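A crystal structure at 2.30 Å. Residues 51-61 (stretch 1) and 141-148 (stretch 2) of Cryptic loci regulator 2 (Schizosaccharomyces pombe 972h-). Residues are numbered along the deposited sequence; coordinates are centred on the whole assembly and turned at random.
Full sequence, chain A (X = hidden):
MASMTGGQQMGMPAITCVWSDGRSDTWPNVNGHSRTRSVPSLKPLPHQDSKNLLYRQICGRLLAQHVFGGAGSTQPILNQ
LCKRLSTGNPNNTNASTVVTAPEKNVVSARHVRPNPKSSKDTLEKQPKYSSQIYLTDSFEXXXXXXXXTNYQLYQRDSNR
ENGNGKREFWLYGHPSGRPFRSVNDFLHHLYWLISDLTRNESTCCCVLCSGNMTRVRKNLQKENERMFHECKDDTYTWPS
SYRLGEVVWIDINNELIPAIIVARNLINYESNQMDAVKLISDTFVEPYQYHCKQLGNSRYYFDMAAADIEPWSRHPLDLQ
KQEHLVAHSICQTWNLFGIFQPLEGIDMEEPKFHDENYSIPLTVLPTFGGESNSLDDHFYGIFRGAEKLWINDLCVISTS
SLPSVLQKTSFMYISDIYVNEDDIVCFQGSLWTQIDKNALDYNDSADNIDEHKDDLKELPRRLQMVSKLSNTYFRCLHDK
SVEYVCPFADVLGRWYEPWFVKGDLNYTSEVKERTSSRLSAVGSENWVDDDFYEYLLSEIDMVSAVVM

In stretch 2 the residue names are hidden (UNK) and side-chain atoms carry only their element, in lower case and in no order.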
ATOM      1  N   LYS A  51      28.575  23.324  -1.583  1.00 59.92           N
ATOM      2  CA  LYS A  51      27.772  22.748  -0.511  1.00 65.84           C
ATOM      3  C   LYS A  51      26.288  23.033  -0.699  1.00 63.36           C
ATOM      4  O   LYS A  51      25.452  22.192  -0.350  1.00 60.50           O
ATOM      5  CB  LYS A  51      28.253  23.281   0.838  1.00 66.28           C
ATOM      6  CG  LYS A  51      29.620  22.750   1.230  1.00 70.78           C
ATOM      7  CD  LYS A  51      30.287  23.621   2.276  1.00 64.95           C
ATOM      8  CE  LYS A  51      31.597  23.011   2.738  1.00 61.33           C
ATOM      9  NZ  LYS A  51      32.255  23.837   3.785  1.00 62.65           N
ATOM     10  N   ASN A  52      25.943  24.202  -1.241  1.00 60.03           N
ATOM     11  CA  ASN A  52      24.561  24.453  -1.632  1.00 58.90           C
ATOM     12  C   ASN A  52      24.103  23.441  -2.674  1.00 63.69           C
ATOM     13  O   ASN A  52      22.986  22.915  -2.595  1.00 61.12           O
ATOM     14  CB  ASN A  52      24.422  25.877  -2.165  1.00 59.92           C
ATOM     15  CG  ASN A  52      22.983  26.260  -2.444  1.00 66.69           C
ATOM     16  OD1 ASN A  52      22.251  25.529  -3.109  1.00 69.35           O
ATOM     17  ND2 ASN A  52      22.567  27.410  -1.927  1.00 62.03           N
ATOM     18  N   LEU A  53      24.956  23.153  -3.660  1.00 66.10           N
ATOM     19  CA  LEU A  53      24.633  22.128  -4.647  1.00 61.03           C
ATOM     20  C   LEU A  53      24.393  20.783  -3.974  1.00 63.86           C
ATOM     21  O   LEU A  53      23.383  20.117  -4.230  1.00 59.91           O
ATOM     22  CB  LEU A  53      25.756  22.027  -5.680  1.00 60.27           C
ATOM     23  CG  LEU A  53      25.745  20.798  -6.598  1.00 80.03           C
ATOM     24  CD1 LEU A  53      24.443  20.702  -7.382  1.00 75.29           C
ATOM     25  CD2 LEU A  53      26.936  20.828  -7.542  1.00 66.03           C
ATOM     26  N   LEU A  54      25.317  20.363  -3.106  1.00 65.88           N
ATOM     27  CA  LEU A  54      25.152  19.091  -2.408  1.00 63.52           C
ATOM     28  C   LEU A  54      23.850  19.068  -1.617  1.00 57.92           C
ATOM     29  O   LEU A  54      23.143  18.053  -1.595  1.00 55.70           O
ATOM     30  CB  LEU A  54      26.345  18.840  -1.484  1.00 57.67           C
ATOM     31  CG  LEU A  54      26.279  17.569  -0.632  1.00 54.06           C
ATOM     32  CD1 LEU A  54      26.250  16.330  -1.513  1.00 54.11           C
ATOM     33  CD2 LEU A  54      27.447  17.517   0.339  1.00 70.40           C
ATOM     34  N   TYR A  55      23.523  20.177  -0.952  1.00 51.80           N
ATOM     35  CA  TYR A  55      22.250  20.281  -0.246  1.00 55.50           C
ATOM     36  C   TYR A  55      21.086  20.030  -1.196  1.00 66.52           C
ATOM     37  O   TYR A  55      20.200  19.213  -0.913  1.00 49.74           O
ATOM     38  CB  TYR A  55      22.138  21.665   0.397  1.00 58.48           C
ATOM     39  CG  TYR A  55      21.032  21.808   1.420  1.00 61.29           C
ATOM     40  CD1 TYR A  55      19.716  22.014   1.030  1.00 60.81           C
ATOM     41  CD2 TYR A  55      21.312  21.758   2.780  1.00 57.22           C
ATOM     42  CE1 TYR A  55      18.707  22.152   1.966  1.00 62.35           C
ATOM     43  CE2 TYR A  55      20.310  21.895   3.722  1.00 61.54           C
ATOM     44  CZ  TYR A  55      19.010  22.093   3.310  1.00 70.71           C
ATOM     45  OH  TYR A  55      18.011  22.232   4.245  1.00 52.09           O
ATOM     46  N   ARG A  56      21.078  20.720  -2.339  1.00 60.74           N
ATOM     47  CA  ARG A  56      20.002  20.562  -3.309  1.00 55.72           C
ATOM     48  C   ARG A  56      20.052  19.215  -4.021  1.00 57.52           C
ATOM     49  O   ARG A  56      19.022  18.765  -4.534  1.00 59.04           O
ATOM     50  CB  ARG A  56      20.056  21.702  -4.326  1.00 51.49           C
ATOM     51  CG  ARG A  56      19.823  23.080  -3.708  1.00 58.27           C
ATOM     52  CD  ARG A  56      19.835  24.199  -4.746  1.00 71.75           C
ATOM     53  NE  ARG A  56      20.129  23.713  -6.091  1.00 80.37           N
ATOM     54  CZ  ARG A  56      21.285  23.872  -6.733  1.00 66.61           C
ATOM     55  NH1 ARG A  56      22.296  24.523  -6.175  1.00 69.46           N
ATOM     56  NH2 ARG A  56      21.426  23.377  -7.954  1.00 75.42           N
ATOM     57  N   GLN A  57      21.215  18.561  -4.061  1.00 56.48           N
ATOM     58  CA  GLN A  57      21.280  17.215  -4.622  1.00 55.23           C
ATOM     59  C   GLN A  57      20.636  16.201  -3.685  1.00 57.92           C
ATOM     60  O   GLN A  57      19.946  15.279  -4.135  1.00 60.56           O
ATOM     61  CB  GLN A  57      22.732  16.826  -4.904  1.00 57.67           C
ATOM     62  CG  GLN A  57      23.354  17.526  -6.098  1.00 65.50           C
ATOM     63  CD  GLN A  57      24.793  17.107  -6.323  1.00 67.48           C
ATOM     64  OE1 GLN A  57      25.608  17.127  -5.400  1.00 65.63           O
ATOM     65  NE2 GLN A  57      25.111  16.713  -7.549  1.00 65.77           N
ATOM     66  N   ILE A  58      20.859  16.352  -2.379  1.00 62.70           N
ATOM     67  CA  ILE A  58      20.249  15.450  -1.406  1.00 58.76           C
ATOM     68  C   ILE A  58      18.739  15.651  -1.379  1.00 51.37           C
ATOM     69  O   ILE A  58      17.965  14.686  -1.376  1.00 54.74           O
ATOM     70  CB  ILE A  58      20.878  15.667  -0.018  1.00 62.46           C
ATOM     71  CG1 ILE A  58      22.356  15.264  -0.039  1.00 73.59           C
ATOM     72  CG2 ILE A  58      20.135  14.867   1.047  1.00 52.12           C
ATOM     73  CD1 ILE A  58      23.219  16.042   0.930  1.00 59.64           C
ATOM     74  N   CYS A  59      18.298  16.911  -1.352  1.00 55.60           N
ATOM     75  CA  CYS A  59      16.868  17.202  -1.392  1.00 60.26           C
ATOM     76  C   CYS A  59      16.218  16.580  -2.620  1.00 56.84           C
ATOM     77  O   CYS A  59      15.163  15.942  -2.523  1.00 59.24           O
ATOM     78  CB  CYS A  59      16.643  18.714  -1.375  1.00 46.74           C
ATOM     79  SG  CYS A  59      16.990  19.516   0.199  1.00 54.67           S
ATOM     80  N   GLY A  60      16.838  16.749  -3.789  1.00 56.64           N
ATOM     81  CA  GLY A  60      16.242  16.239  -5.012  1.00 51.29           C
ATOM     82  C   GLY A  60      16.168  14.726  -5.050  1.00 53.92           C
ATOM     83  O   GLY A  60      15.152  14.159  -5.457  1.00 56.28           O
ATOM     84  N   ARG A  61      17.240  14.049  -4.632  1.00 57.52           N
ATOM     85  CA  ARG A  61      17.233  12.589  -4.640  1.00 58.88           C
ATOM     86  C   ARG A  61      16.169  12.046  -3.699  1.00 50.21           C
ATOM     87  O   ARG A  61      15.378  11.172  -4.072  1.00 55.06           O
ATOM     88  CB  ARG A  61      18.607  12.039  -4.251  1.00 57.88           C
ATOM     89  CG  ARG A  61      18.618  10.517  -4.106  1.00 67.08           C
ATOM     90  CD  ARG A  61      19.997   9.950  -3.812  1.00 73.70           C
ATOM     91  NE  ARG A  61      20.431  10.214  -2.443  1.00 71.11           N
ATOM     92  CZ  ARG A  61      21.182  11.245  -2.068  1.00 66.27           C
ATOM     93  NH1 ARG A  61      21.516  11.385  -0.792  1.00 60.56           N
ATOM     94  NH2 ARG A  61      21.603  12.136  -2.957  1.00 66.92           N
ATOM     95  N   UNK A 141      20.005  10.522  -9.302  1.00 74.47           N
ATOM     96  CA  UNK A 141      20.488  11.607 -10.146  1.00 70.39           C
ATOM     97  C   UNK A 141      19.677  12.887 -10.008  1.00 70.54           C
ATOM     98  O   UNK A 141      20.184  13.962 -10.352  1.00 64.48           O
ATOM     99  n   UNK A 141      22.162  10.603 -13.253  1.00 91.03           N
ATOM    100  c   UNK A 141      20.480  11.174 -11.616  1.00 77.45           C
ATOM    101  o   UNK A 141      22.318   9.696 -11.206  1.00 76.75           O
ATOM    102  c   UNK A 141      21.734  10.423 -12.010  1.00 78.98           C
ATOM    103  N   UNK A 142      18.443  12.806  -9.519  1.00 68.13           N
ATOM    104  CA  UNK A 142      17.608  13.992  -9.402  1.00 62.48           C
ATOM    105  C   UNK A 142      18.245  14.997  -8.447  1.00 52.87           C
ATOM    106  O   UNK A 142      19.028  14.647  -7.561  1.00 64.61           O
ATOM    107  o   UNK A 142      13.040  10.781 -12.661  1.00 70.98           O
ATOM    108  c   UNK A 142      16.208  13.623  -8.912  1.00 61.13           C
ATOM    109  c   UNK A 142      13.349  12.667 -11.235  1.00 58.83           C
ATOM    110  c   UNK A 142      15.026  10.968 -11.364  1.00 74.39           C
ATOM    111  c   UNK A 142      13.805  11.473 -11.752  1.00 64.45           C
ATOM    112  c   UNK A 142      15.365  12.869  -9.919  1.00 63.06           C
ATOM    113  c   UNK A 142      15.796  11.664 -10.453  1.00 64.12           C
ATOM    114  c   UNK A 142      14.127  13.357 -10.322  1.00 63.94           C
ATOM    115  N   UNK A 143      17.897  16.266  -8.639  1.00 57.96           N
ATOM    116  CA  UNK A 143      18.446  17.331  -7.815  1.00 55.09           C
ATOM    117  C   UNK A 143      17.557  18.557  -7.947  1.00 55.81           C
ATOM    118  O   UNK A 143      16.908  18.761  -8.977  1.00 62.53           O
ATOM    119  o   UNK A 143      20.275  20.752 -12.960  1.00 64.95           O
ATOM    120  c   UNK A 143      19.987  18.487  -9.486  1.00 52.79           C
ATOM    121  c   UNK A 143      20.078  18.626 -11.892  1.00 59.38           C
ATOM    122  c   UNK A 143      19.885  17.668  -8.220  1.00 56.96           C
ATOM    123  c   UNK A 143      20.187  20.625 -10.582  1.00 56.48           C
ATOM    124  c   UNK A 143      20.092  19.871  -9.431  1.00 53.40           C
ATOM    125  c   UNK A 143      19.983  17.878 -10.733  1.00 60.34           C
ATOM    126  c   UNK A 143      20.180  20.000 -11.811  1.00 58.30           C
ATOM    127  N   UNK A 144      17.534  19.367  -6.893  1.00 53.70           N
ATOM    128  CA  UNK A 144      16.774  20.613  -6.903  1.00 52.35           C
ATOM    129  C   UNK A 144      17.467  21.622  -7.807  1.00 68.07           C
ATOM    130  O   UNK A 144      18.587  22.060  -7.519  1.00 67.22           O
ATOM    131  c   UNK A 144      15.271  20.984  -4.817  1.00 64.32           C
ATOM    132  c   UNK A 144      16.635  21.161  -5.486  1.00 53.88           C
ATOM    133  c   UNK A 144      15.313  21.513  -3.391  1.00 57.92           C
ATOM    134  c   UNK A 144      14.834  19.525  -4.834  1.00 65.49           C
ATOM    135  N   UNK A 145      16.808  21.987  -8.910  1.00 63.52           N
ATOM    136  CA  UNK A 145      17.305  23.078  -9.742  1.00 59.69           C
ATOM    137  C   UNK A 145      17.556  24.324  -8.913  1.00 59.91           C
ATOM    138  O   UNK A 145      18.486  25.087  -9.194  1.00 63.61           O
ATOM    139  c   UNK A 145      16.304  23.399 -10.854  1.00 62.29           C
ATOM    140  N   UNK A 146      16.740  24.544  -7.887  1.00 60.21           N
ATOM    141  CA  UNK A 146      16.800  25.760  -7.094  1.00 58.89           C
ATOM    142  C   UNK A 146      16.062  25.524  -5.787  1.00 61.68           C
ATOM    143  O   UNK A 146      15.100  24.753  -5.735  1.00 73.32           O
ATOM    144  o   UNK A 146      16.022  28.064  -7.001  1.00 67.44           O
ATOM    145  c   UNK A 146      16.182  26.942  -7.849  1.00 58.17           C
ATOM    146  N   UNK A 147      16.523  26.191  -4.735  1.00 64.52           N
ATOM    147  CA  UNK A 147      15.804  26.150  -3.476  1.00 68.29           C
ATOM    148  C   UNK A 147      14.455  26.850  -3.632  1.00 67.35           C
ATOM    149  O   UNK A 147      14.309  27.749  -4.466  1.00 68.84           O
ATOM    150  c   UNK A 147      16.610  26.821  -2.369  1.00 59.21           C
ATOM    151  c   UNK A 147      17.351  24.828  -1.025  1.00 56.70           C
ATOM    152  c   UNK A 147      17.806  26.041  -1.823  1.00 65.01           C
ATOM    153  c   UNK A 147      18.669  26.952  -0.966  1.00 64.36           C
ATOM    154  N   UNK A 148      13.452  26.458  -2.849  1.00 70.19           N
ATOM    155  CA  UNK A 148      12.152  27.131  -2.947  1.00 60.15           C
ATOM    156  C   UNK A 148      12.307  28.627  -2.729  1.00 59.54           C
ATOM    157  O   UNK A 148      13.084  29.073  -1.883  1.00 62.78           O
ATOM    158  c   UNK A 148      11.321  26.477  -1.836  1.00 62.89           C
ATOM    159  c   UNK A 148      13.470  25.431  -1.794  1.00 63.90           C
ATOM    160  c   UNK A 148      12.025  25.196  -1.519  1.00 66.50           C
TER

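Position 141 carries four side-chain atoms: two carbons, the second bearing one oxygen and one nitrogen. That is a primary amide attached directly to CB, one carbon from CA, hence Asn141. Its CA-to-CB bond points away from the helix, and the side chain makes no contact with the helix.

Position 142 has one carbon followed by a six-carbon ring bearing an oxygen, a phenol. Its CB lies 3.7 Å from Gly60 O, while the end of the side chain leads away from the helix. This is Tyr142. Its backbone O is 3.5 Å from Arg61 N, but the angle is poor; Arg61 N is instead bonded to Gln57 O within the helix, at 3.0 Å.

Position 143 shows the same pattern, one carbon and an oxygen-bearing six-carbon ring. Its CB sits 3.9 Å from Gln57 CA, and its ring receives Arg56 NH2 at the edge. This is Tyr143, with Arg56 NH2 4.0 Å from Tyr143 CE2.

Position 144 has four carbons forked at the second; a fork at CB would have indicated isoleucine. CA-to-CB points toward the helix, and the two terminal carbons reach it: one is 3.7 Å from Cys59 CB, and the other is 3.6 Å from Gly60 CA. This is Leu144, the two carbons being CD2 and CD1 respectively.

Position 145 has a single carbon, CB, on a CA-to-CB bond that points away; CB is 5.9 Å from Arg56 NH2. This is Ala145.

Position 146 has one carbon and one oxygen, a hydroxymethyl group, hence Ser146. It too points away; its OG donates to the backbone O of position 147 at 3.1 Å.

Position 147 again has four carbons forked at the second. CA-to-CB runs sideways, but the end comes nearer: one terminal carbon is 4.0 Å from Asn52 ND2, and the other is 4.2 Å from Tyr55 CD1. This is Leu147, the two carbons being CD1 and CD2 respectively.

Position 148 has three carbons closing a ring onto the backbone N, which defines Pro148; it makes no contact with the helix.

The contact combines close backbone packing with hydrogen bonds centred on Arg56. Gly60 CA lies 3.7 Å from Tyr143 CA, and an ideal CB on Gly60 would fall 2.2 Å from that same Tyr143 CA, a clash; the bare glycine permits this approach. Leu144 N donates to Arg56 O at 2.9 Å and 176°, although that carbonyl also accepts from Gly60 N at 3.1 Å within the helix. In return, Arg56 NE donates to Leu144 O at 2.7 Å and 161°, supplemented by a weak bond from Arg56 NH2 to Leu144 O at 3.2 Å. Arg56 NH1 donates to Asn52 OD1 at 3.2 Å, tying the guanidinium to its own helix.

Stretch 2 141-148: NYYLASLP
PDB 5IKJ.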